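Local coordinates for protein naphthalene dioxygenase large subunit (Rhodococcus sp., PDB 2B1X) that is the large subunit of a Rieske-type non-haem iron dioxygenase, carrying a [2Fe-2S] cluster in one domain and a mononuclear iron in its catalytic domain, at residues D178-R183 with L302-F307; E167-D172 with V298-S303; H15-N18 with T22-A25. All coordinates share one frame; numbering follows the deposited sequence.

Contact 1: D178-R183 with L302-F307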
# COMPACT_ATOMS: atom_id res chain seq x y z
N ASP A 178 7.33 18.16 37.69
CA ASP A 178 7.98 19.43 38.09
C ASP A 178 9.50 19.39 37.95
O ASP A 178 10.13 20.35 37.53
CB ASP A 178 7.67 19.76 39.55
CG ASP A 178 6.23 20.15 39.78
OD1 ASP A 178 5.47 20.33 38.78
OD2 ASP A 178 5.78 20.28 40.96
N ILE A 179 10.07 18.26 38.36
CA ILE A 179 11.52 18.07 38.34
C ILE A 179 12.10 18.20 36.93
O ILE A 179 13.22 18.63 36.76
CB ILE A 179 11.85 16.71 38.97
CG1 ILE A 179 11.69 16.77 40.50
CG2 ILE A 179 13.29 16.26 38.62
CD1 ILE A 179 11.82 15.43 41.20
N VAL A 180 11.30 17.83 35.93
CA VAL A 180 11.70 17.90 34.53
C VAL A 180 11.22 19.21 33.88
O VAL A 180 11.93 19.79 33.07
CB VAL A 180 11.17 16.63 33.79
CG1 VAL A 180 10.85 16.89 32.35
CG2 VAL A 180 12.17 15.46 33.95
N LEU A 181 10.04 19.70 34.25
CA LEU A 181 9.43 20.82 33.52
C LEU A 181 9.61 22.21 34.14
O LEU A 181 9.52 23.22 33.43
CB LEU A 181 7.93 20.60 33.33
CG LEU A 181 7.43 19.28 32.71
CD1 LEU A 181 5.94 19.24 32.84
CD2 LEU A 181 7.85 19.12 31.24
N ASP A 182 9.85 22.26 35.45
CA ASP A 182 9.74 23.52 36.17
C ASP A 182 11.04 24.02 36.82
O ASP A 182 11.01 24.70 37.84
CB ASP A 182 8.66 23.42 37.25
CG ASP A 182 8.08 24.78 37.61
OD1 ASP A 182 8.01 25.67 36.74
OD2 ASP A 182 7.69 25.05 38.76
N ARG A 183 12.17 23.68 36.21
CA ARG A 183 13.47 24.04 36.76
C ARG A 183 13.83 25.51 36.61
O ARG A 183 14.56 26.02 37.42
CB ARG A 183 14.58 23.19 36.12
CG ARG A 183 14.44 21.70 36.40
CD ARG A 183 15.60 20.87 35.91
NE ARG A 183 15.67 20.73 34.46
CZ ARG A 183 15.65 19.58 33.81
NH1 ARG A 183 15.52 18.43 34.46
NH2 ARG A 183 15.74 19.56 32.48
N LEU A 302 2.39 9.52 26.08
CA LEU A 302 3.43 10.53 26.14
C LEU A 302 4.56 9.99 27.00
O LEU A 302 4.34 9.65 28.16
CB LEU A 302 2.91 11.85 26.77
CG LEU A 302 4.05 12.85 27.19
CD1 LEU A 302 4.73 13.38 25.94
CD2 LEU A 302 3.54 13.99 28.05
N SER A 303 5.77 9.91 26.44
CA SER A 303 6.91 9.45 27.23
C SER A 303 7.97 10.56 27.32
O SER A 303 8.02 11.45 26.47
CB SER A 303 7.54 8.17 26.66
OG SER A 303 6.64 7.06 26.67
N ILE A 304 8.77 10.48 28.38
CA ILE A 304 9.77 11.47 28.72
C ILE A 304 11.09 10.74 28.82
O ILE A 304 11.17 9.66 29.45
CB ILE A 304 9.40 12.12 30.07
CG1 ILE A 304 8.07 12.89 29.91
CG2 ILE A 304 10.52 13.01 30.60
CD1 ILE A 304 7.48 13.45 31.20
N GLY A 305 12.13 11.33 28.24
CA GLY A 305 13.50 10.92 28.54
C GLY A 305 14.38 12.10 28.90
O GLY A 305 14.49 13.03 28.10
N ASN A 306 14.96 12.10 30.09
CA ASN A 306 15.85 13.17 30.50
C ASN A 306 17.14 12.47 30.84
O ASN A 306 17.29 11.87 31.92
CB ASN A 306 15.29 13.95 31.70
CG ASN A 306 15.97 15.33 31.94
OD1 ASN A 306 15.54 16.06 32.81
ND2 ASN A 306 17.01 15.66 31.18
N PHE A 307 18.07 12.49 29.88
CA PHE A 307 19.24 11.61 29.92
C PHE A 307 20.53 12.40 29.80
O PHE A 307 20.58 13.45 29.15
CB PHE A 307 19.22 10.60 28.77
CG PHE A 307 18.01 9.70 28.72
CD1 PHE A 307 17.56 9.24 27.49
CD2 PHE A 307 17.33 9.29 29.87
CE1 PHE A 307 16.43 8.36 27.40
CE2 PHE A 307 16.20 8.44 29.78
CZ PHE A 307 15.77 7.97 28.54
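In the Bet v 1-like catalytic domain, where helices pack on a large antiparallel sheet, the last turn of helix 174-181 and the residue Arg183 just beyond it lie against strand 302-309, an inner strand of that sheet. Arg183 and Asn306 approach from opposite directions, and the amide oxygen receives one guanidinium N-H: Arg183 NH1 to Asn306 OD1 is 2.9 Å. The N-H...O angle of 172° is nearly straight, and the bond lies both in the guanidinium plane and in the carbonyl plane, although the two flat groups are twisted 46° apart. Asn306 CG stands anti to its own N (chi1 -164°), which carries the amide out from the strand to the arginine. Its ND2 is bound by Phe320 O on the next strand, so both ends of the buried amide are held and its rotation is fixed. Arg183 NE pairs with Glu343, and one guanidinium face is covered by Val180 O, 3.8 Å above the plane. A weak bond from Arg183 NH1 to Ile179 O, at 3.3 Å, ties the same nitrogen back to the helix. Val180 supplies the apolar part of the contact. Its CG1 meets Ile304 CG2 at 4.3 Å, while its CG2 passes Asn306 in the reverse sense and rests 3.6 Å from Asn306 OD1.

Contact 2: E167-D172 with V298-S303; sequences EDYLGD and VFPNLS
Tyr169 points the hydroxyl edge of its ring at the backbone carbonyl of Phe299, in the turn after Val298, and at the edge of the Phe299 ring. Tyr169 OH donates to Phe299 O at 2.5 Å, a very short hydrogen bond. Phe299 O lies at the edge of the tyrosine ring, in its plane. With Tyr169 CG anti to the backbone N (chi1 -180°), the ring extends away from its helix and delivers the hydroxyl to the turn. Tyr169 OH also lies 3.4 Å from Phe299 CD2, in the plane of the phenylalanine ring, and 3.6 Å from Pro300 CD. A cis peptide bond precedes Pro300, and Pro300 CB lies 3.7 Å above one face of the Phe299 ring, offset toward its rim. The phenol oxygen is thus set among a carbonyl, an aromatic edge and a proline methylene. Leu170 makes the second, wholly apolar touch: its CD2 comes to 3.7 Å from Val298 CG1, the two side chains crossing at a slant. Val298 CG1, set anti to the backbone N, is the branch that meets Leu170. The contact joins the end of helix 166-170 to the turn between the antiparallel strands 293-298 and 302-309. His249 spans both sides, bonding Tyr169 O and Phe299 N, while Phe427 and Tyr430 of helix 422-436 meet the Phe299 ring and Trp46 meets that of Tyr169.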
# COMPACT_ATOMS: atom_id res chain seq x y z
N GLU A 167 -5.32 17.90 36.38
CA GLU A 167 -4.52 17.85 37.63
C GLU A 167 -4.82 16.61 38.46
O GLU A 167 -3.90 16.03 39.03
CB GLU A 167 -4.65 19.15 38.48
CG GLU A 167 -4.20 20.42 37.74
CD GLU A 167 -3.22 21.33 38.49
OE1 GLU A 167 -2.89 21.08 39.69
OE2 GLU A 167 -2.80 22.35 37.88
N ASP A 168 -6.09 16.21 38.55
CA ASP A 168 -6.45 14.95 39.21
C ASP A 168 -5.89 13.73 38.44
O ASP A 168 -5.40 12.76 39.04
CB ASP A 168 -7.98 14.85 39.35
CG ASP A 168 -8.54 15.73 40.49
OD1 ASP A 168 -7.76 16.39 41.21
OD2 ASP A 168 -9.75 15.83 40.72
N TYR A 169 -5.95 13.81 37.12
CA TYR A 169 -5.46 12.72 36.27
C TYR A 169 -3.95 12.50 36.42
O TYR A 169 -3.48 11.36 36.46
CB TYR A 169 -5.81 13.05 34.82
CG TYR A 169 -5.39 12.03 33.78
CD1 TYR A 169 -6.14 10.89 33.55
CD2 TYR A 169 -4.25 12.24 33.02
CE1 TYR A 169 -5.76 9.96 32.56
CE2 TYR A 169 -3.86 11.31 32.03
CZ TYR A 169 -4.63 10.19 31.81
OH TYR A 169 -4.28 9.29 30.82
N LEU A 170 -3.21 13.59 36.50
CA LEU A 170 -1.78 13.49 36.70
C LEU A 170 -1.51 13.07 38.15
O LEU A 170 -0.65 12.20 38.42
CB LEU A 170 -1.10 14.82 36.34
CG LEU A 170 -1.26 15.22 34.85
CD1 LEU A 170 -0.68 16.61 34.66
CD2 LEU A 170 -0.65 14.22 33.85
N GLY A 171 -2.29 13.63 39.08
CA GLY A 171 -2.17 13.26 40.48
C GLY A 171 -0.76 13.38 41.01
O GLY A 171 -0.10 14.42 40.83
N ASP A 172 -0.27 12.32 41.65
CA ASP A 172 1.03 12.32 42.30
C ASP A 172 2.19 12.46 41.31
O ASP A 172 3.29 12.84 41.69
CB ASP A 172 1.20 11.05 43.12
CG ASP A 172 0.41 11.08 44.44
OD1 ASP A 172 -0.02 12.15 44.89
OD2 ASP A 172 0.18 10.04 45.10
N VAL A 298 3.60 9.27 30.72
CA VAL A 298 2.31 9.80 31.13
C VAL A 298 1.20 9.06 30.35
O VAL A 298 1.03 9.23 29.14
CB VAL A 298 2.22 11.32 30.86
CG1 VAL A 298 0.91 11.88 31.40
CG2 VAL A 298 3.41 12.04 31.50
N PHE A 299 0.44 8.23 31.03
CA PHE A 299 -0.58 7.44 30.35
C PHE A 299 -1.52 8.34 29.55
O PHE A 299 -1.92 9.39 30.05
CB PHE A 299 -1.41 6.66 31.36
CG PHE A 299 -2.29 5.65 30.74
CD1 PHE A 299 -1.88 4.32 30.61
CD2 PHE A 299 -3.57 6.02 30.31
CE1 PHE A 299 -2.71 3.37 30.03
CE2 PHE A 299 -4.42 5.07 29.69
CZ PHE A 299 -3.99 3.75 29.56
N PRO A 300 -1.91 7.94 28.34
CA PRO A 300 -1.43 6.70 27.69
C PRO A 300 -0.08 6.76 26.96
O PRO A 300 0.69 5.80 27.12
CB PRO A 300 -2.55 6.37 26.69
CG PRO A 300 -3.21 7.75 26.39
CD PRO A 300 -2.93 8.66 27.54
N ASN A 301 0.18 7.79 26.16
CA ASN A 301 1.17 7.63 25.08
C ASN A 301 2.16 8.80 24.97
O ASN A 301 2.72 9.05 23.91
CB ASN A 301 0.47 7.41 23.72
CG ASN A 301 -0.25 8.67 23.21
OD1 ASN A 301 -0.69 9.49 24.00
ND2 ASN A 301 -0.33 8.83 21.89
N LEU A 302 2.39 9.52 26.08
CA LEU A 302 3.43 10.53 26.14
C LEU A 302 4.56 9.99 27.00
O LEU A 302 4.34 9.65 28.16
CB LEU A 302 2.91 11.85 26.77
CG LEU A 302 4.05 12.85 27.19
CD1 LEU A 302 4.73 13.38 25.94
CD2 LEU A 302 3.54 13.99 28.05
N SER A 303 5.77 9.91 26.44
CA SER A 303 6.91 9.45 27.23
C SER A 303 7.97 10.56 27.32
O SER A 303 8.02 11.45 26.47
CB SER A 303 7.54 8.17 26.66
OG SER A 303 6.64 7.06 26.67

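Contact 3: H15-N18 with T22-A25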
# COMPACT_ATOMS: atom_id res chain seq x y z
N HIS A 15 -6.73 -10.23 36.40
CA HIS A 15 -6.32 -11.11 37.48
C HIS A 15 -4.82 -11.46 37.43
O HIS A 15 -4.15 -11.47 38.45
CB HIS A 15 -7.17 -12.37 37.52
CG HIS A 15 -6.61 -13.46 38.38
ND1 HIS A 15 -6.79 -13.51 39.75
CD2 HIS A 15 -5.86 -14.54 38.06
CE1 HIS A 15 -6.17 -14.57 40.24
NE2 HIS A 15 -5.60 -15.22 39.24
N ASP A 16 -4.30 -11.75 36.23
CA ASP A 16 -2.92 -12.23 36.09
C ASP A 16 -1.88 -11.18 36.40
O ASP A 16 -0.79 -11.50 36.86
CB ASP A 16 -2.67 -12.74 34.67
CG ASP A 16 -3.45 -13.99 34.35
OD1 ASP A 16 -3.95 -14.68 35.28
OD2 ASP A 16 -3.61 -14.36 33.17
N VAL A 17 -2.20 -9.92 36.11
CA VAL A 17 -1.23 -8.85 36.19
C VAL A 17 -0.67 -8.73 37.60
O VAL A 17 0.51 -8.43 37.77
CB VAL A 17 -1.78 -7.49 35.65
CG1 VAL A 17 -2.82 -6.88 36.59
CG2 VAL A 17 -0.66 -6.53 35.43
N ASN A 18 -1.49 -9.02 38.60
CA ASN A 18 -1.01 -8.95 39.99
C ASN A 18 -0.89 -10.28 40.72
O ASN A 18 -0.58 -10.30 41.90
CB ASN A 18 -1.87 -8.00 40.84
CG ASN A 18 -1.85 -6.58 40.32
OD1 ASN A 18 -0.77 -6.00 40.07
ND2 ASN A 18 -3.04 -5.99 40.16
N THR A 22 1.80 -11.66 34.81
CA THR A 22 1.84 -11.78 33.36
C THR A 22 0.69 -10.99 32.77
O THR A 22 -0.20 -10.58 33.50
CB THR A 22 1.76 -13.24 32.88
OG1 THR A 22 0.47 -13.78 33.18
CG2 THR A 22 2.77 -14.14 33.63
N VAL A 23 0.71 -10.79 31.46
CA VAL A 23 -0.38 -10.10 30.74
C VAL A 23 -0.59 -10.86 29.43
O VAL A 23 0.41 -11.29 28.85
CB VAL A 23 -0.01 -8.58 30.48
CG1 VAL A 23 -1.05 -7.89 29.54
CG2 VAL A 23 0.05 -7.83 31.77
N PRO A 24 -1.84 -11.07 28.98
CA PRO A 24 -2.11 -11.71 27.68
C PRO A 24 -1.48 -11.01 26.49
O PRO A 24 -1.59 -9.80 26.34
CB PRO A 24 -3.64 -11.61 27.55
CG PRO A 24 -4.13 -11.50 28.96
CD PRO A 24 -3.10 -10.74 29.69
N ALA A 25 -0.84 -11.81 25.65
CA ALA A 25 -0.16 -11.33 24.45
C ALA A 25 -1.08 -10.75 23.41
O ALA A 25 -0.63 -10.05 22.48
CB ALA A 25 0.70 -12.50 23.84
O HOH W 1 -1.71 -13.36 31.51
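The chain doubles back after helix 4-16, bringing the CA atoms of Val17 and Thr22 to 5.1 Å and allowing a weak backbone hydrogen bond from Thr22 N to Asp16 O, 3.3 Å long with an N-H...O angle of 154°. A CA-H...O contact from Val17 CA to Thr22 O, 3.4 Å, adds to this close approach of the backbones. Asp16 and Thr22 then meet through their side chains, Thr22 OG1 lying 3.6 Å from Asp16 CB. Thr22 OG1 sits between its own N and carbonyl carbon (chi1 67°), a rotation that turns the hydroxyl to the aspartate. A water bridges the two: it donates to Asp16 OD2 at 2.7 Å and is hydrogen-bonded to Thr22 OG1 at 2.8 Å. Val17 and Val23 lie side by side, pointing the same way, with Val17 CG2 and Val23 CG2 3.9 Å apart; Met432 and Leu428 of helix 422-436 pack on them. Trp140 of the second subunit, another copy of this protein, packs on Thr22. Asp16 OD2 also forms a salt bridge with Lys12 one helical turn earlier, so the carboxylate is gripped by a lysine and a water, which would probably favour its charged form.

In the fold
Contacts 1 and 2 end on the same part of the chain: their centres are 13 Å apart, they share Leu302 and Ser303, and the helices they use, 174-181 and 166-170, are consecutive in sequence. Two successive helices therefore meet neighbouring parts of one hairpin, contact 2 at the turn and contact 1 along strand 302-309. In contact 1 the Ile304 side chain is about 13 Å from the iron(III) ion held by His216, His221 and Asp372. Contact 3, formed by residues early in the sequence, stands apart; its nearest atoms are about 11 Å from contact 2 and about 17 Å from contact 1. Helix 422-436 packs against both contacts 2 and 3.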